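Local coordinates for protein phosphoribosylformylglycinamidine synthase 2 (Thermus thermophilus, PDB 3VIU) that is a PurM-like, AIR synthase-related protein built of two pairs of N- and C-terminal domains, and binds ADP and a magnesium ion, at residues R108-S112 with V257-G261; M111-P117 with M242-L246. All blocks are in the same frame, centred on the assembly; numbering follows the deposited sequence.

Contact 1 of 2, residues R108-S112 with V257-G261; sequences RDIMS and VQDMG. With ADP (adenosine-5'-diphosphate), chain B.
D259 holds CG in the crowded position between its backbone N and carbonyl carbon (chi1 53°), while D109 has CG anti to its carbonyl carbon (chi1 -74°), and these two turns set the carboxylates against each other. D109 OD1 ends 2.8 Å from D259 OD2, with the carboxylate planes 82° apart. Both aspartates belong to the pocket of the bound ADP, and D109 OD1 is 3.1 Å from O3B of the nucleotide. K83, a weak and long ion-pair partner of D109 and itself hydrogen-bonded to ADP, brings a positive charge to this acidic site.

Behind the acids the first side-chain carbons meet, R108 CB 3.7 Å from D259 CB. The R108 chain bends at chi3, and its NE donates to a water at 3.0 Å, which bonds weakly to M260 O, while NH1 is taken by Q305. At the other end V257 fills the contact with a branched, apolar side chain, CG1 standing 4.1 Å from S112 CB. The short S112 side chain leaves room for this approach; its OG is hydrogen-bonded to N68 and also lies 2.8 Å from D109 O. A second water bridges the segments, donating to V257 O at 2.8 Å and weakly to S112 O.

Over these short segments helix 95-112 and strand 254-259 run antiparallel; their packing joins the N-terminal domain to the edge strand of the C-terminal sheet. Strand 307-312 flanks that edge strand within the sheet, and helix 264-275 receives Q258 and M260, whose CB atoms point away from helix 95-112.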
loop_
_atom_site.group_PDB
_atom_site.type_symbol
_atom_site.label_atom_id
_atom_site.label_comp_id
_atom_site.label_asym_id
_atom_site.label_seq_id
_atom_site.Cartn_x
_atom_site.Cartn_y
_atom_site.Cartn_z
ATOM N N ARG A 108 -6.948 -11.325 -4.911
ATOM C CA ARG A 108 -7.311 -11.803 -6.234
ATOM C C ARG A 108 -6.505 -11.122 -7.338
ATOM O O ARG A 108 -6.155 -11.759 -8.330
ATOM C CB ARG A 108 -8.818 -11.622 -6.466
ATOM C CG ARG A 108 -9.669 -12.585 -5.638
ATOM C CD ARG A 108 -11.110 -12.603 -6.113
ATOM N NE ARG A 108 -11.836 -11.397 -5.742
ATOM C CZ ARG A 108 -12.286 -11.143 -4.515
ATOM N NH1 ARG A 108 -12.937 -10.012 -4.273
ATOM N NH2 ARG A 108 -12.095 -12.022 -3.535
ATOM N N ASP A 109 -6.196 -9.836 -7.163
ATOM C CA ASP A 109 -5.404 -9.118 -8.158
ATOM C C ASP A 109 -4.017 -9.739 -8.273
ATOM O O ASP A 109 -3.465 -9.854 -9.362
ATOM C CB ASP A 109 -5.236 -7.643 -7.783
ATOM C CG ASP A 109 -6.497 -6.839 -7.985
ATOM O OD1 ASP A 109 -7.192 -7.061 -8.998
ATOM O OD2 ASP A 109 -6.783 -5.969 -7.138
ATOM N N ILE A 110 -3.453 -10.121 -7.135
ATOM C CA ILE A 110 -2.131 -10.723 -7.098
ATOM C C ILE A 110 -2.177 -12.139 -7.673
ATOM O O ILE A 110 -1.267 -12.555 -8.385
ATOM C CB ILE A 110 -1.604 -10.764 -5.655
ATOM C CG1 ILE A 110 -1.529 -9.335 -5.095
ATOM C CG2 ILE A 110 -0.274 -11.490 -5.598
ATOM C CD1 ILE A 110 -0.850 -8.345 -5.999
HETATM N N MSE A 111 -3.242 -12.874 -7.364
HETATM C CA MSE A 111 -3.411 -14.235 -7.870
HETATM C C MSE A 111 -3.536 -14.255 -9.381
HETATM O O MSE A 111 -3.022 -15.160 -10.038
HETATM C CB MSE A 111 -4.690 -14.874 -7.348
HETATM C CG MSE A 111 -4.766 -15.209 -5.890
HETATM SE SE MSE A 111 -6.574 -15.870 -5.609
HETATM C CE MSE A 111 -7.198 -14.560 -4.329
ATOM N N SER A 112 -4.255 -13.278 -9.929
ATOM C CA SER A 112 -4.470 -13.247 -11.366
ATOM C C SER A 112 -3.166 -13.168 -12.146
ATOM O O SER A 112 -3.126 -13.557 -13.310
ATOM C CB SER A 112 -5.420 -12.109 -11.754
ATOM O OG SER A 112 -4.806 -10.846 -11.634
ATOM N N VAL A 257 -6.187 -14.368 -17.195
ATOM C CA VAL A 257 -6.947 -14.533 -15.966
ATOM C C VAL A 257 -7.353 -13.161 -15.458
ATOM O O VAL A 257 -6.537 -12.241 -15.401
ATOM C CB VAL A 257 -6.116 -15.219 -14.872
ATOM C CG1 VAL A 257 -6.981 -15.449 -13.651
ATOM C CG2 VAL A 257 -5.541 -16.527 -15.382
ATOM N N GLN A 258 -8.622 -13.028 -15.092
ATOM C CA GLN A 258 -9.149 -11.768 -14.595
ATOM C C GLN A 258 -9.971 -11.988 -13.344
ATOM O O GLN A 258 -10.756 -12.933 -13.260
ATOM C CB GLN A 258 -10.038 -11.106 -15.651
ATOM C CG GLN A 258 -9.374 -9.990 -16.406
ATOM C CD GLN A 258 -8.821 -8.933 -15.477
ATOM O OE1 GLN A 258 -9.560 -8.301 -14.725
ATOM N NE2 GLN A 258 -7.515 -8.742 -15.516
ATOM N N ASP A 259 -9.784 -11.121 -12.360
ATOM C CA ASP A 259 -10.564 -11.225 -11.144
ATOM C C ASP A 259 -11.739 -10.296 -11.343
ATOM O O ASP A 259 -11.696 -9.380 -12.166
ATOM C CB ASP A 259 -9.761 -10.785 -9.917
ATOM C CG ASP A 259 -9.142 -9.415 -10.086
ATOM O OD1 ASP A 259 -8.259 -9.272 -10.960
ATOM O OD2 ASP A 259 -9.535 -8.485 -9.350
HETATM N N MSE A 260 -12.798 -10.543 -10.595
HETATM C CA MSE A 260 -13.968 -9.706 -10.696
HETATM C C MSE A 260 -14.070 -8.863 -9.440
HETATM O O MSE A 260 -14.025 -9.376 -8.323
HETATM C CB MSE A 260 -15.205 -10.575 -10.897
HETATM C CG MSE A 260 -15.136 -11.344 -12.203
HETATM SE SE MSE A 260 -16.723 -12.325 -12.599
HETATM C CE MSE A 260 -18.007 -10.949 -12.214
ATOM N N GLY A 261 -14.167 -7.557 -9.636
ATOM C CA GLY A 261 -14.268 -6.658 -8.509
ATOM C C GLY A 261 -15.326 -5.630 -8.806
ATOM O O GLY A 261 -16.471 -5.968 -9.096
HETATM P PB ADP B . -8.689 -3.251 -9.844
HETATM O O1B ADP B . -10.013 -2.588 -10.007
HETATM O O2B ADP B . -8.238 -3.166 -8.301
HETATM O O3B ADP B . -8.832 -4.860 -10.330
HETATM P PA ADP B . -7.919 -0.951 -11.094
HETATM O O1A ADP B . -8.763 -0.875 -12.319
HETATM O O2A ADP B . -8.731 -0.286 -9.859
HETATM O O3A ADP B . -7.555 -2.521 -10.776
HETATM O "O5'" ADP B . -6.521 -0.122 -11.263
HETATM C "C5'" ADP B . -6.402 0.353 -12.618
HETATM C "C4'" ADP B . -4.982 0.134 -13.218
HETATM O "O4'" ADP B . -4.200 1.371 -13.176
HETATM C "C3'" ADP B . -4.128 -0.924 -12.474
HETATM O "O3'" ADP B . -3.273 -1.594 -13.410
HETATM C "C2'" ADP B . -3.351 -0.092 -11.453
HETATM O "O2'" ADP B . -2.143 -0.734 -11.036
HETATM C "C1'" ADP B . -3.116 1.228 -12.192
HETATM N N9 ADP B . -3.096 2.370 -11.267
HETATM C C8 ADP B . -4.180 2.958 -10.679
HETATM N N7 ADP B . -3.807 3.947 -9.919
HETATM C C5 ADP B . -2.463 4.061 -9.964
HETATM C C6 ADP B . -1.509 4.924 -9.366
HETATM N N6 ADP B . -1.913 5.933 -8.510
HETATM N N1 ADP B . -0.200 4.740 -9.648
HETATM C C2 ADP B . 0.213 3.767 -10.476
HETATM N N3 ADP B . -0.653 2.936 -11.058
HETATM C C4 ADP B . -1.981 3.045 -10.834
HETATM O O HOH W 1 -10.890 -9.065 -7.395
HETATM O O HOH W 2 -4.118 -11.013 -14.881
#

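Contact 2 of 2, residues M111-P117 with M242-L246; sequences MSMGARP and MEATL
R116 grips E243 end-on with two nitrogens: NH2 donates to the syn lone pair of OE1, at 2.9 Å, and NH1 to OE2 at 3.1 Å. Both bonds are nearly straight, and guanidinium and carboxylate lie 24° from coplanar, the geometry for which an arginine and a glutamate are well matched. L246 covers one guanidinium face, its CD1 3.6 Å above the centre, while its CD2 touches A115 O. Deeper in, the selenomethionines M111 and M242 cross at about a right angle, with M111 SE 3.6 Å from M242 CB. The selenium of M242 lies 3.8 Å from P117 CD; the long, unbranched methionine chain, here carrying selenium, suits apolar packing.

The second shell fixes these groups. The R116 chain is extended through chi1 and chi2 and bends at chi3 (-70°), which turns its guanidinium to the helix, and K239 forms a further salt bridge with E243 OE2. G114 ends the preceding helix in a Schellman motif, N bonding to M111 O at 2.7 Å; a phi of 85° is readily adopted by glycine, which has no CB to press on the carbonyl O of M113. T245 places CG2 by M111 O, while its hydroxyl bonds to L241 O.

Helix 235-250 packs against the turn between helix 95-112 and strand 116-126. Strand 172-182 pairs with that strand alongside R116, and M308 of strand 307-312 touches both M111 and T245.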
loop_
_atom_site.group_PDB
_atom_site.type_symbol
_atom_site.label_atom_id
_atom_site.label_comp_id
_atom_site.label_asym_id
_atom_site.label_seq_id
_atom_site.Cartn_x
_atom_site.Cartn_y
_atom_site.Cartn_z
HETATM N N MSE A 111 -3.242 -12.874 -7.364
HETATM C CA MSE A 111 -3.411 -14.235 -7.870
HETATM C C MSE A 111 -3.536 -14.255 -9.381
HETATM O O MSE A 111 -3.022 -15.160 -10.038
HETATM C CB MSE A 111 -4.690 -14.874 -7.348
HETATM C CG MSE A 111 -4.766 -15.209 -5.890
HETATM SE SE MSE A 111 -6.574 -15.870 -5.609
HETATM C CE MSE A 111 -7.198 -14.560 -4.329
ATOM N N SER A 112 -4.255 -13.278 -9.929
ATOM C CA SER A 112 -4.470 -13.247 -11.366
ATOM C C SER A 112 -3.166 -13.168 -12.146
ATOM O O SER A 112 -3.126 -13.557 -13.310
ATOM C CB SER A 112 -5.420 -12.109 -11.754
ATOM O OG SER A 112 -4.806 -10.846 -11.634
HETATM N N MSE A 113 -2.102 -12.683 -11.507
HETATM C CA MSE A 113 -0.791 -12.602 -12.156
HETATM C C MSE A 113 -0.106 -13.971 -12.089
HETATM O O MSE A 113 0.972 -14.167 -12.657
HETATM C CB MSE A 113 0.112 -11.581 -11.462
HETATM C CG MSE A 113 -0.411 -10.169 -11.426
HETATM SE SE MSE A 113 -0.971 -9.471 -13.145
HETATM C CE MSE A 113 0.734 -9.411 -14.061
ATOM N N GLY A 114 -0.733 -14.906 -11.379
ATOM C CA GLY A 114 -0.176 -16.236 -11.227
ATOM C C GLY A 114 0.818 -16.278 -10.085
ATOM O O GLY A 114 1.636 -17.197 -9.982
ATOM N N ALA A 115 0.748 -15.269 -9.222
ATOM C CA ALA A 115 1.639 -15.171 -8.073
ATOM C C ALA A 115 0.907 -15.597 -6.811
ATOM O O ALA A 115 -0.212 -15.156 -6.550
ATOM C CB ALA A 115 2.140 -13.749 -7.920
ATOM N N ARG A 116 1.542 -16.469 -6.037
ATOM C CA ARG A 116 0.949 -16.935 -4.799
ATOM C C ARG A 116 1.191 -15.886 -3.717
ATOM O O ARG A 116 2.334 -15.530 -3.427
ATOM C CB ARG A 116 1.576 -18.265 -4.392
ATOM C CG ARG A 116 1.163 -18.757 -3.029
ATOM C CD ARG A 116 1.894 -20.045 -2.687
ATOM N NE ARG A 116 1.430 -21.166 -3.499
ATOM C CZ ARG A 116 0.314 -21.846 -3.256
ATOM N NH1 ARG A 116 -0.451 -21.524 -2.218
ATOM N NH2 ARG A 116 -0.043 -22.845 -4.053
ATOM N N PRO A 117 0.113 -15.360 -3.123
ATOM C CA PRO A 117 0.197 -14.346 -2.065
ATOM C C PRO A 117 1.081 -14.799 -0.901
ATOM O O PRO A 117 0.829 -15.838 -0.305
ATOM C CB PRO A 117 -1.256 -14.178 -1.644
ATOM C CG PRO A 117 -1.991 -14.398 -2.929
ATOM C CD PRO A 117 -1.290 -15.606 -3.501
HETATM N N MSE A 242 -7.981 -19.651 -4.878
HETATM C CA MSE A 242 -6.572 -19.330 -5.024
HETATM C C MSE A 242 -5.730 -20.524 -5.506
HETATM O O MSE A 242 -4.965 -20.401 -6.467
HETATM C CB MSE A 242 -6.038 -18.808 -3.687
HETATM C CG MSE A 242 -4.550 -18.469 -3.663
HETATM SE SE MSE A 242 -4.002 -17.730 -1.935
HETATM C CE MSE A 242 -3.574 -19.372 -0.998
ATOM N N GLU A 243 -5.865 -21.673 -4.845
ATOM C CA GLU A 243 -5.103 -22.862 -5.230
ATOM C C GLU A 243 -5.359 -23.281 -6.673
ATOM O O GLU A 243 -4.426 -23.563 -7.426
ATOM C CB GLU A 243 -5.433 -24.043 -4.315
ATOM C CG GLU A 243 -5.015 -23.861 -2.871
ATOM C CD GLU A 243 -3.554 -23.484 -2.724
ATOM O OE1 GLU A 243 -2.752 -23.860 -3.606
ATOM O OE2 GLU A 243 -3.210 -22.824 -1.719
ATOM N N ALA A 244 -6.629 -23.320 -7.054
ATOM C CA ALA A 244 -7.008 -23.718 -8.401
ATOM C C ALA A 244 -6.427 -22.785 -9.450
ATOM O O ALA A 244 -5.825 -23.235 -10.432
ATOM C CB ALA A 244 -8.524 -23.752 -8.523
ATOM N N THR A 245 -6.612 -21.486 -9.244
ATOM C CA THR A 245 -6.108 -20.504 -10.191
ATOM C C THR A 245 -4.599 -20.622 -10.307
ATOM O O THR A 245 -4.058 -20.666 -11.413
ATOM C CB THR A 245 -6.486 -19.070 -9.758
ATOM O OG1 THR A 245 -7.915 -18.957 -9.703
ATOM C CG2 THR A 245 -5.928 -18.032 -10.755
ATOM N N LEU A 246 -3.922 -20.688 -9.161
ATOM C CA LEU A 246 -2.471 -20.809 -9.144
ATOM C C LEU A 246 -2.015 -22.097 -9.818
ATOM O O LEU A 246 -1.060 -22.089 -10.591
ATOM C CB LEU A 246 -1.937 -20.768 -7.712
ATOM C CG LEU A 246 -2.006 -19.453 -6.931
ATOM C CD1 LEU A 246 -1.529 -19.693 -5.503
ATOM C CD2 LEU A 246 -1.152 -18.397 -7.601
#

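Overall arrangement
Both contacts are buried and join the N-terminal domain to the C-terminal domain of the first pair, sharing M111 and S112 at the end of helix 95-112. Their centres are 8 Å apart. Contact 1 sets that helix against edge strand 254-259; contact 2 sets its closing turn against helix 235-250, which comes just before that strand in the chain. They meet where V257 packs on T245 and I110 on A115. The chemistry changes with distance from ADP: carboxylates beside the ADP phosphate and waters bridging the segments in contact 1, apolar packing in contact 2, with a salt bridge formed by the partly exposed R116.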